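Local coordinates for protein phytase (Debaryomyces castellii, PDB 2GFI) that probably releases phosphate from inositol hexakisphosphate (phytate) by hydrolysis, as a 3-phytase of the histidine acid phosphatase family, at residues 383-388 with 409-414; 60-65 with 379-384; 343-348 with 397-402. All blocks are in the same frame, centred on the assembly; numbering follows the deposited sequence.

Interaction 1 of 3, residues 383-388 with 409-414; sequences GNESYV and SCNLND
Val388 and Cys410 face each other as a hydrogen-bonded antiparallel pair, one of two bridges by which the short strand 410-411 docks on strand 385-392; Tyr387 and Asn411 form the other, a non-hydrogen-bonded pair. Val388 N to Cys410 O and Cys410 N to Val388 O are both 2.7 Å long, and Leu412 N adds a bond to Ser386 O as the chain turns into helix 412-423. The side chain of Asn411 serves both elements. Its CG stands anti to the backbone N (chi1 -164°). OD1 accepts from Asn413 N at 3.1 Å, the N-cap bond of the helix, while ND2 gives Glu385 OE1 a nearly straight bond of 2.9 Å. Glu385 OE1 lies in the amide plane of Asn411 yet is met from above its own carboxylate plane, the two flat groups being turned 52° apart. A water locks the pair, donating to Glu385 OE1 and Asn411 OD1 and accepting from Ser386 N. Ser409 OG, hydrogen-bonded to Pro406 O, sits 3.2 Å from Tyr387 CB. It and Asn411 N approach the tyrosine ring obliquely near CD1, ring and Asn411 amide planes standing 60° apart. On the other face, Val388 CG2 meets Leu412 CD1 at 4.1 Å.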
loop_
_atom_site.group_PDB
_atom_site.type_symbol
_atom_site.label_atom_id
_atom_site.label_comp_id
_atom_site.label_asym_id
_atom_site.label_seq_id
_atom_site.Cartn_x
_atom_site.Cartn_y
_atom_site.Cartn_z
ATOM N N GLY A 383 22.724 -27.505 12.093
ATOM C CA GLY A 383 23.363 -28.783 12.410
ATOM C C GLY A 383 24.822 -28.610 12.811
ATOM O O GLY A 383 25.143 -27.800 13.669
ATOM N N ASN A 384 25.717 -29.359 12.185
ATOM C CA ASN A 384 27.142 -29.286 12.563
ATOM C C ASN A 384 27.960 -28.456 11.571
ATOM O O ASN A 384 29.202 -28.517 11.540
ATOM C CB ASN A 384 27.732 -30.703 12.751
ATOM C CG ASN A 384 27.934 -31.440 11.424
ATOM O OD1 ASN A 384 27.119 -31.315 10.474
ATOM N ND2 ASN A 384 29.039 -32.205 11.342
ATOM N N GLU A 385 27.239 -27.681 10.759
ATOM C CA GLU A 385 27.849 -26.825 9.749
ATOM C C GLU A 385 27.532 -25.364 10.027
ATOM O O GLU A 385 26.471 -25.046 10.557
ATOM C CB GLU A 385 27.365 -27.215 8.359
ATOM C CG GLU A 385 27.692 -28.638 7.965
ATOM C CD GLU A 385 29.186 -28.906 7.889
ATOM O OE1 GLU A 385 29.962 -27.951 7.622
ATOM O OE2 GLU A 385 29.588 -30.083 8.095
ATOM N N SER A 386 28.468 -24.489 9.688
ATOM C CA SER A 386 28.218 -23.052 9.748
ATOM C C SER A 386 28.085 -22.500 8.355
ATOM O O SER A 386 28.831 -22.884 7.431
ATOM C CB SER A 386 29.336 -22.295 10.452
ATOM O OG SER A 386 29.231 -22.505 11.821
ATOM N N TYR A 387 27.140 -21.571 8.242
ATOM C CA TYR A 387 26.783 -20.965 6.966
ATOM C C TYR A 387 26.925 -19.459 7.042
ATOM O O TYR A 387 26.730 -18.845 8.091
ATOM C CB TYR A 387 25.372 -21.362 6.572
ATOM C CG TYR A 387 25.282 -22.840 6.349
ATOM C CD1 TYR A 387 25.555 -23.390 5.102
ATOM C CD2 TYR A 387 24.967 -23.698 7.407
ATOM C CE1 TYR A 387 25.502 -24.757 4.911
ATOM C CE2 TYR A 387 24.899 -25.050 7.228
ATOM C CZ TYR A 387 25.178 -25.580 5.993
ATOM O OH TYR A 387 25.119 -26.935 5.821
ATOM N N VAL A 388 27.278 -18.890 5.903
ATOM C CA VAL A 388 27.485 -17.469 5.761
ATOM C C VAL A 388 26.573 -16.989 4.618
ATOM O O VAL A 388 26.397 -17.680 3.632
ATOM C CB VAL A 388 28.996 -17.208 5.485
ATOM C CG1 VAL A 388 29.231 -15.832 5.014
ATOM C CG2 VAL A 388 29.807 -17.440 6.777
ATOM N N SER A 409 22.599 -19.907 1.717
ATOM C CA SER A 409 23.842 -19.521 2.336
ATOM C C SER A 409 25.005 -20.391 1.853
ATOM O O SER A 409 24.825 -21.403 1.177
ATOM C CB SER A 409 23.685 -19.634 3.849
ATOM O OG SER A 409 23.294 -20.957 4.199
ATOM N N CYS A 410 26.205 -19.979 2.220
ATOM C CA CYS A 410 27.422 -20.641 1.829
ATOM C C CYS A 410 28.078 -21.289 3.063
ATOM O O CYS A 410 28.332 -20.581 4.053
ATOM C CB CYS A 410 28.359 -19.597 1.274
ATOM S SG CYS A 410 29.811 -20.302 0.539
ATOM N N ASN A 411 28.335 -22.606 3.014
ATOM C CA ASN A 411 29.075 -23.267 4.095
ATOM C C ASN A 411 30.362 -22.494 4.327
ATOM O O ASN A 411 31.068 -22.157 3.382
ATOM C CB ASN A 411 29.417 -24.723 3.731
ATOM C CG ASN A 411 29.828 -25.559 4.943
ATOM O OD1 ASN A 411 30.778 -25.235 5.655
ATOM N ND2 ASN A 411 29.109 -26.653 5.172
ATOM N N LEU A 412 30.680 -22.190 5.566
ATOM C CA LEU A 412 31.908 -21.421 5.817
ATOM C C LEU A 412 33.159 -22.023 5.158
ATOM O O LEU A 412 34.057 -21.292 4.741
ATOM C CB LEU A 412 32.102 -21.204 7.308
ATOM C CG LEU A 412 33.355 -20.468 7.766
ATOM C CD1 LEU A 412 33.511 -19.087 7.158
ATOM C CD2 LEU A 412 33.276 -20.413 9.261
ATOM N N ASN A 413 33.202 -23.358 5.055
ATOM C CA ASN A 413 34.292 -24.034 4.365
ATOM C C ASN A 413 34.375 -23.649 2.913
ATOM O O ASN A 413 35.439 -23.292 2.425
ATOM C CB ASN A 413 34.185 -25.564 4.549
ATOM C CG ASN A 413 34.355 -25.973 5.995
ATOM O OD1 ASN A 413 35.211 -25.423 6.711
ATOM N ND2 ASN A 413 33.525 -26.897 6.456
ATOM N N ASP A 414 33.233 -23.703 2.233
ATOM C CA ASP A 414 33.086 -23.227 0.864
ATOM C C ASP A 414 33.296 -21.723 0.749
ATOM O O ASP A 414 33.879 -21.249 -0.219
ATOM C CB ASP A 414 31.702 -23.577 0.360
ATOM C CG ASP A 414 31.515 -25.064 0.166
ATOM O OD1 ASP A 414 32.513 -25.751 -0.179
ATOM O OD2 ASP A 414 30.415 -25.629 0.344
HETATM O O HOH W 1 30.930 -25.521 8.440
#

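Interaction 2 of 3, residues 60-65 with 379-384; sequences TLEQVQ and KYACGN
Lys379 O is gripped by two backbone donors, Glu62 N at 2.8 Å and Gln63 N at 3.2 Å, which approach from the same face of its carbonyl plane. Two successive residues facing one define a classic beta bulge, here set into the antiparallel pairing of strand 59-69 with strand 374-382. Lys379 N returns a bond to Gln63 O at 2.8 Å within the bulge. On one side of it Thr60 and Ala381 form a hydrogen-bonded pair whose Ala381 N to Thr60 O bond is 2.6 Å, and on the other Gln65 continues the backbone bonding with Ile377.

The bulge turns the side chain of Glu62 toward the partner strand. Its CG is anti to the carbonyl carbon (chi1 -71°), and chi2 near 180° carries CD out to 3.7 Å from Ala381 CB. One carboxylate oxygen, Glu62 OE1, lies 3.3 Å from Lys379 CE. Lys379 is itself fully extended, its CB packed 3.9 Å from Gln63 CB. The opposite charges stop short of a salt bridge, with Glu62 OE1 4.5 Å from Lys379 NZ. Each has another partner: the ammonium bonds Leu317 O of helix 302-318, the carboxylate Ser386 OG of the adjoining strand. Replacing Glu62 by an alanine would probably leave the Ser386 hydroxyl without this mate and open a gap beside Ala381 CB and the lysine methylenes. The geometry implies a bulge that turns Glu62 to the partner strand, where its carboxylate lies between a lysine chain and a serine hydroxyl; the acid near the buried Lys379 would probably help to offset its positive charge.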
loop_
_atom_site.group_PDB
_atom_site.type_symbol
_atom_site.label_atom_id
_atom_site.label_comp_id
_atom_site.label_asym_id
_atom_site.label_seq_id
_atom_site.Cartn_x
_atom_site.Cartn_y
_atom_site.Cartn_z
ATOM N N THR A 60 20.986 -21.283 13.948
ATOM C CA THR A 60 21.301 -20.477 15.092
ATOM C C THR A 60 22.356 -19.481 14.687
ATOM O O THR A 60 23.395 -19.853 14.114
ATOM C CB THR A 60 21.763 -21.370 16.261
ATOM O OG1 THR A 60 20.685 -22.264 16.583
ATOM C CG2 THR A 60 21.910 -20.532 17.556
ATOM N N LEU A 61 22.037 -18.212 14.938
ATOM C CA LEU A 61 22.953 -17.110 14.716
ATOM C C LEU A 61 24.277 -17.327 15.439
ATOM O O LEU A 61 24.298 -17.603 16.638
ATOM C CB LEU A 61 22.328 -15.785 15.205
ATOM C CG LEU A 61 21.687 -14.922 14.134
ATOM C CD1 LEU A 61 21.020 -13.776 14.795
ATOM C CD2 LEU A 61 22.721 -14.460 13.103
ATOM N N GLU A 62 25.367 -17.137 14.713
ATOM C CA GLU A 62 26.700 -17.209 15.303
ATOM C C GLU A 62 27.418 -15.878 15.264
ATOM O O GLU A 62 28.117 -15.540 16.207
ATOM C CB GLU A 62 27.543 -18.257 14.599
ATOM C CG GLU A 62 27.105 -19.677 14.885
ATOM C CD GLU A 62 27.945 -20.648 14.097
ATOM O OE1 GLU A 62 27.947 -20.547 12.871
ATOM O OE2 GLU A 62 28.629 -21.491 14.707
ATOM N N GLN A 63 27.224 -15.118 14.185
ATOM C CA GLN A 63 27.921 -13.851 13.995
ATOM C C GLN A 63 27.194 -12.968 12.971
ATOM O O GLN A 63 26.516 -13.466 12.074
ATOM C CB GLN A 63 29.352 -14.133 13.543
ATOM C CG GLN A 63 30.301 -12.935 13.517
ATOM C CD GLN A 63 31.630 -13.308 12.939
ATOM O OE1 GLN A 63 32.169 -14.390 13.251
ATOM N NE2 GLN A 63 32.157 -12.464 12.070
ATOM N N VAL A 64 27.339 -11.657 13.108
ATOM C CA VAL A 64 26.886 -10.740 12.082
ATOM C C VAL A 64 27.914 -9.638 11.914
ATOM O O VAL A 64 28.469 -9.158 12.890
ATOM C CB VAL A 64 25.468 -10.162 12.408
ATOM C CG1 VAL A 64 25.496 -9.317 13.714
ATOM C CG2 VAL A 64 24.866 -9.431 11.199
ATOM N N GLN A 65 28.174 -9.274 10.660
ATOM C CA GLN A 65 28.977 -8.117 10.316
ATOM C C GLN A 65 28.099 -7.175 9.516
ATOM O O GLN A 65 27.393 -7.581 8.605
ATOM C CB GLN A 65 30.217 -8.517 9.525
ATOM C CG GLN A 65 30.916 -9.795 10.061
ATOM C CD GLN A 65 32.065 -10.240 9.211
ATOM O OE1 GLN A 65 32.310 -9.664 8.174
ATOM N NE2 GLN A 65 32.790 -11.272 9.655
ATOM N N LYS A 379 26.158 -15.148 9.864
ATOM C CA LYS A 379 26.772 -16.448 9.974
ATOM C C LYS A 379 25.894 -17.192 10.933
ATOM O O LYS A 379 25.592 -16.697 11.997
ATOM C CB LYS A 379 28.191 -16.334 10.544
ATOM C CG LYS A 379 28.863 -17.688 10.762
ATOM C CD LYS A 379 30.117 -17.524 11.559
ATOM C CE LYS A 379 30.692 -18.885 11.925
ATOM N NZ LYS A 379 32.082 -18.734 12.423
ATOM N N TYR A 380 25.464 -18.380 10.548
ATOM C CA TYR A 380 24.631 -19.165 11.431
ATOM C C TYR A 380 24.892 -20.647 11.271
ATOM O O TYR A 380 25.348 -21.119 10.219
ATOM C CB TYR A 380 23.125 -18.868 11.212
ATOM C CG TYR A 380 22.652 -18.863 9.763
ATOM C CD1 TYR A 380 22.558 -20.050 9.021
ATOM C CD2 TYR A 380 22.284 -17.659 9.150
ATOM C CE1 TYR A 380 22.134 -20.029 7.689
ATOM C CE2 TYR A 380 21.828 -17.616 7.859
ATOM C CZ TYR A 380 21.749 -18.794 7.118
ATOM O OH TYR A 380 21.288 -18.731 5.822
ATOM N N ALA A 381 24.568 -21.370 12.327
ATOM C CA ALA A 381 24.838 -22.792 12.411
ATOM C C ALA A 381 23.573 -23.537 12.078
ATOM O O ALA A 381 22.501 -23.268 12.630
ATOM C CB ALA A 381 25.322 -23.175 13.844
ATOM N N CYS A 382 23.699 -24.506 11.206
ATOM C CA CYS A 382 22.586 -25.381 10.940
ATOM C C CYS A 382 23.171 -26.766 11.078
ATOM O O CYS A 382 24.045 -27.149 10.286
ATOM C CB CYS A 382 22.058 -25.159 9.528
ATOM S SG CYS A 382 20.780 -26.353 9.114
ATOM N N GLY A 383 22.724 -27.505 12.093
ATOM C CA GLY A 383 23.363 -28.783 12.410
ATOM C C GLY A 383 24.822 -28.610 12.811
ATOM O O GLY A 383 25.143 -27.800 13.669
ATOM N N ASN A 384 25.717 -29.359 12.185
ATOM C CA ASN A 384 27.142 -29.286 12.563
ATOM C C ASN A 384 27.960 -28.456 11.571
ATOM O O ASN A 384 29.202 -28.517 11.540
ATOM C CB ASN A 384 27.732 -30.703 12.751
ATOM C CG ASN A 384 27.934 -31.440 11.424
ATOM O OD1 ASN A 384 27.119 -31.315 10.474
ATOM N ND2 ASN A 384 29.039 -32.205 11.342
#

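Interaction 3 of 3, residues 343-348 with 397-402; sequences IGILIP and IPIKKC
Ile345 and Leu346 meet Ile397 and Ile399 in a purely apolar, loop-to-loop contact that joins the chain leaving helix 333-343 to the chain leaving strand 395-397. Gly344, with positive phi, is the first residue to leave the helix, and Ile345 after it points its CB toward the other segment. Polar atoms contribute little, and the fit depends on how the branched side chains divide the space.

Ile345 carries most of the contact. Its CG1 takes the crowded position between the backbone N and the carbonyl carbon (chi1 58°), while CG2 stands anti to the carbonyl carbon, and the two branches diverge toward different partners. In the longer branch chi2 (170°) carries CD1 onward to 3.8 Å from Ile397 CG2 and 3.9 Å from Ile397 CB. The shorter places CG2 3.7 Å from Ile399 CG1, the side chains of Ile345 and Ile399 crossing obliquely. Ile397 CG2 is met from two residues: Leu346 CD2 also comes within 3.9 Å of it, with the side chains of Leu346 and Ile397 at about a right angle.

Beyond Ile399 the chain folds back in a type II beta turn closed by Cys402 N to Ile399 O at 2.8 Å. Tyr390 and Ile392 of strand 385-392, with Tyr415 and Tyr418 of helix 412-423, flank the contact, Tyr418 OH also hydrogen-bonding Ile343 O. On another flank, Pro398 packs on Phe359 of the second subunit, and Lys400 and Lys401 on its Tyr356. Asp333, the predicted proton donor, begins helix 333-343 at the end remote from this contact. The contact thus belongs to the alpha/beta domain of a histidine acid phosphatase, where two loops, one after helix 333-343 and one after strand 395-397, pack together through isoleucine and leucine.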
loop_
_atom_site.group_PDB
_atom_site.type_symbol
_atom_site.label_atom_id
_atom_site.label_comp_id
_atom_site.label_asym_id
_atom_site.label_seq_id
_atom_site.Cartn_x
_atom_site.Cartn_y
_atom_site.Cartn_z
ATOM N N ILE A 343 33.906 -8.672 -2.894
ATOM C CA ILE A 343 32.831 -9.633 -2.538
ATOM C C ILE A 343 32.312 -10.344 -3.766
ATOM O O ILE A 343 32.137 -11.566 -3.765
ATOM C CB ILE A 343 31.638 -8.976 -1.793
ATOM C CG1 ILE A 343 32.085 -8.369 -0.450
ATOM C CG2 ILE A 343 30.533 -10.019 -1.546
ATOM C CD1 ILE A 343 31.143 -7.298 0.120
ATOM N N GLY A 344 32.059 -9.592 -4.827
ATOM C CA GLY A 344 31.727 -10.219 -6.088
ATOM C C GLY A 344 30.346 -10.818 -6.223
ATOM O O GLY A 344 30.112 -11.619 -7.100
ATOM N N ILE A 345 29.399 -10.408 -5.405
ATOM C CA ILE A 345 28.030 -10.918 -5.546
ATOM C C ILE A 345 27.093 -10.002 -6.351
ATOM O O ILE A 345 26.033 -10.422 -6.817
ATOM C CB ILE A 345 27.446 -11.237 -4.157
ATOM C CG1 ILE A 345 27.465 -9.986 -3.282
ATOM C CG2 ILE A 345 28.250 -12.358 -3.538
ATOM C CD1 ILE A 345 26.688 -10.145 -1.991
ATOM N N LEU A 346 27.462 -8.739 -6.490
ATOM C CA LEU A 346 26.630 -7.813 -7.254
ATOM C C LEU A 346 27.415 -7.199 -8.417
ATOM O O LEU A 346 27.088 -6.115 -8.911
ATOM C CB LEU A 346 26.001 -6.773 -6.329
ATOM C CG LEU A 346 24.877 -7.345 -5.454
ATOM C CD1 LEU A 346 24.513 -6.359 -4.373
ATOM C CD2 LEU A 346 23.639 -7.704 -6.296
ATOM N N ILE A 347 28.427 -7.948 -8.863
ATOM C CA ILE A 347 29.354 -7.522 -9.920
ATOM C C ILE A 347 29.031 -8.243 -11.244
ATOM O O ILE A 347 28.943 -9.462 -11.282
ATOM C CB ILE A 347 30.845 -7.780 -9.453
ATOM C CG1 ILE A 347 31.108 -7.168 -8.076
ATOM C CG2 ILE A 347 31.869 -7.296 -10.489
ATOM C CD1 ILE A 347 30.633 -5.727 -7.905
ATOM N N PRO A 348 28.864 -7.502 -12.333
ATOM C CA PRO A 348 28.583 -8.130 -13.631
ATOM C C PRO A 348 29.829 -8.886 -14.118
ATOM O O PRO A 348 30.939 -8.553 -13.694
ATOM C CB PRO A 348 28.295 -6.936 -14.552
ATOM C CG PRO A 348 29.047 -5.845 -13.974
ATOM C CD PRO A 348 28.965 -6.034 -12.439
ATOM N N ILE A 397 21.443 -11.713 -0.829
ATOM C CA ILE A 397 22.083 -11.878 -2.136
ATOM C C ILE A 397 22.974 -13.103 -2.085
ATOM O O ILE A 397 24.090 -13.021 -1.571
ATOM C CB ILE A 397 22.902 -10.614 -2.522
ATOM C CG1 ILE A 397 22.061 -9.327 -2.340
ATOM C CG2 ILE A 397 23.502 -10.754 -3.930
ATOM C CD1 ILE A 397 20.837 -9.158 -3.287
ATOM N N PRO A 398 22.497 -14.247 -2.578
ATOM C CA PRO A 398 23.307 -15.444 -2.547
ATOM C C PRO A 398 24.602 -15.304 -3.375
ATOM O O PRO A 398 24.643 -14.565 -4.366
ATOM C CB PRO A 398 22.378 -16.521 -3.128
ATOM C CG PRO A 398 20.977 -16.001 -2.854
ATOM C CD PRO A 398 21.156 -14.509 -3.153
ATOM N N ILE A 399 25.657 -15.983 -2.920
ATOM C CA ILE A 399 26.885 -16.041 -3.663
ATOM C C ILE A 399 26.690 -17.053 -4.756
ATOM O O ILE A 399 26.238 -18.153 -4.502
ATOM C CB ILE A 399 28.048 -16.474 -2.774
ATOM C CG1 ILE A 399 28.201 -15.516 -1.608
ATOM C CG2 ILE A 399 29.311 -16.591 -3.615
ATOM C CD1 ILE A 399 29.088 -16.048 -0.531
ATOM N N LYS A 400 27.024 -16.664 -5.975
ATOM C CA LYS A 400 26.947 -17.548 -7.107
ATOM C C LYS A 400 27.681 -18.869 -6.839
ATOM O O LYS A 400 28.901 -18.893 -6.542
ATOM C CB LYS A 400 27.534 -16.850 -8.327
ATOM C CG LYS A 400 27.350 -17.621 -9.614
ATOM C CD LYS A 400 28.080 -16.895 -10.735
ATOM C CE LYS A 400 28.245 -17.813 -11.921
ATOM N NZ LYS A 400 28.782 -17.062 -13.101
ATOM N N LYS A 401 26.929 -19.957 -6.966
ATOM C CA LYS A 401 27.444 -21.299 -6.823
ATOM C C LYS A 401 27.864 -21.567 -5.389
ATOM O O LYS A 401 28.478 -22.599 -5.124
ATOM C CB LYS A 401 28.632 -21.554 -7.744
ATOM C CG LYS A 401 28.312 -21.346 -9.201
ATOM C CD LYS A 401 29.386 -21.999 -10.110
ATOM C CE LYS A 401 29.192 -21.571 -11.579
ATOM N NZ LYS A 401 30.037 -22.401 -12.520
ATOM N N CYS A 402 27.584 -20.634 -4.478
ATOM C CA CYS A 402 27.688 -20.958 -3.059
ATOM C C CYS A 402 26.444 -20.594 -2.297
ATOM O O CYS A 402 26.480 -19.758 -1.408
ATOM C CB CYS A 402 28.850 -20.297 -2.369
ATOM S SG CYS A 402 29.374 -21.424 -1.062
#

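In the fold
Interactions 1 and 2 are successive steps across one mixed sheet: strand 59-69 pairs with 374-382, which turns through Gly383 and Asn384 into 385-392, which in turn receives 410-411. Their centres are 8 Å apart, and the Ser386 hydroxyl and the Glu62 carboxylate join them directly. Interaction 3 lies off these strands, its centre about 16 Å from that of interaction 1 and about 20 Å from that of interaction 2, yet the Cys402–Cys410 disulfide ties it to interaction 1. Along the chain the order is 60-65, 343-348, 379-388, 397-402 and 409-414, so early and late parts of the sequence are bound into one alpha/beta domain.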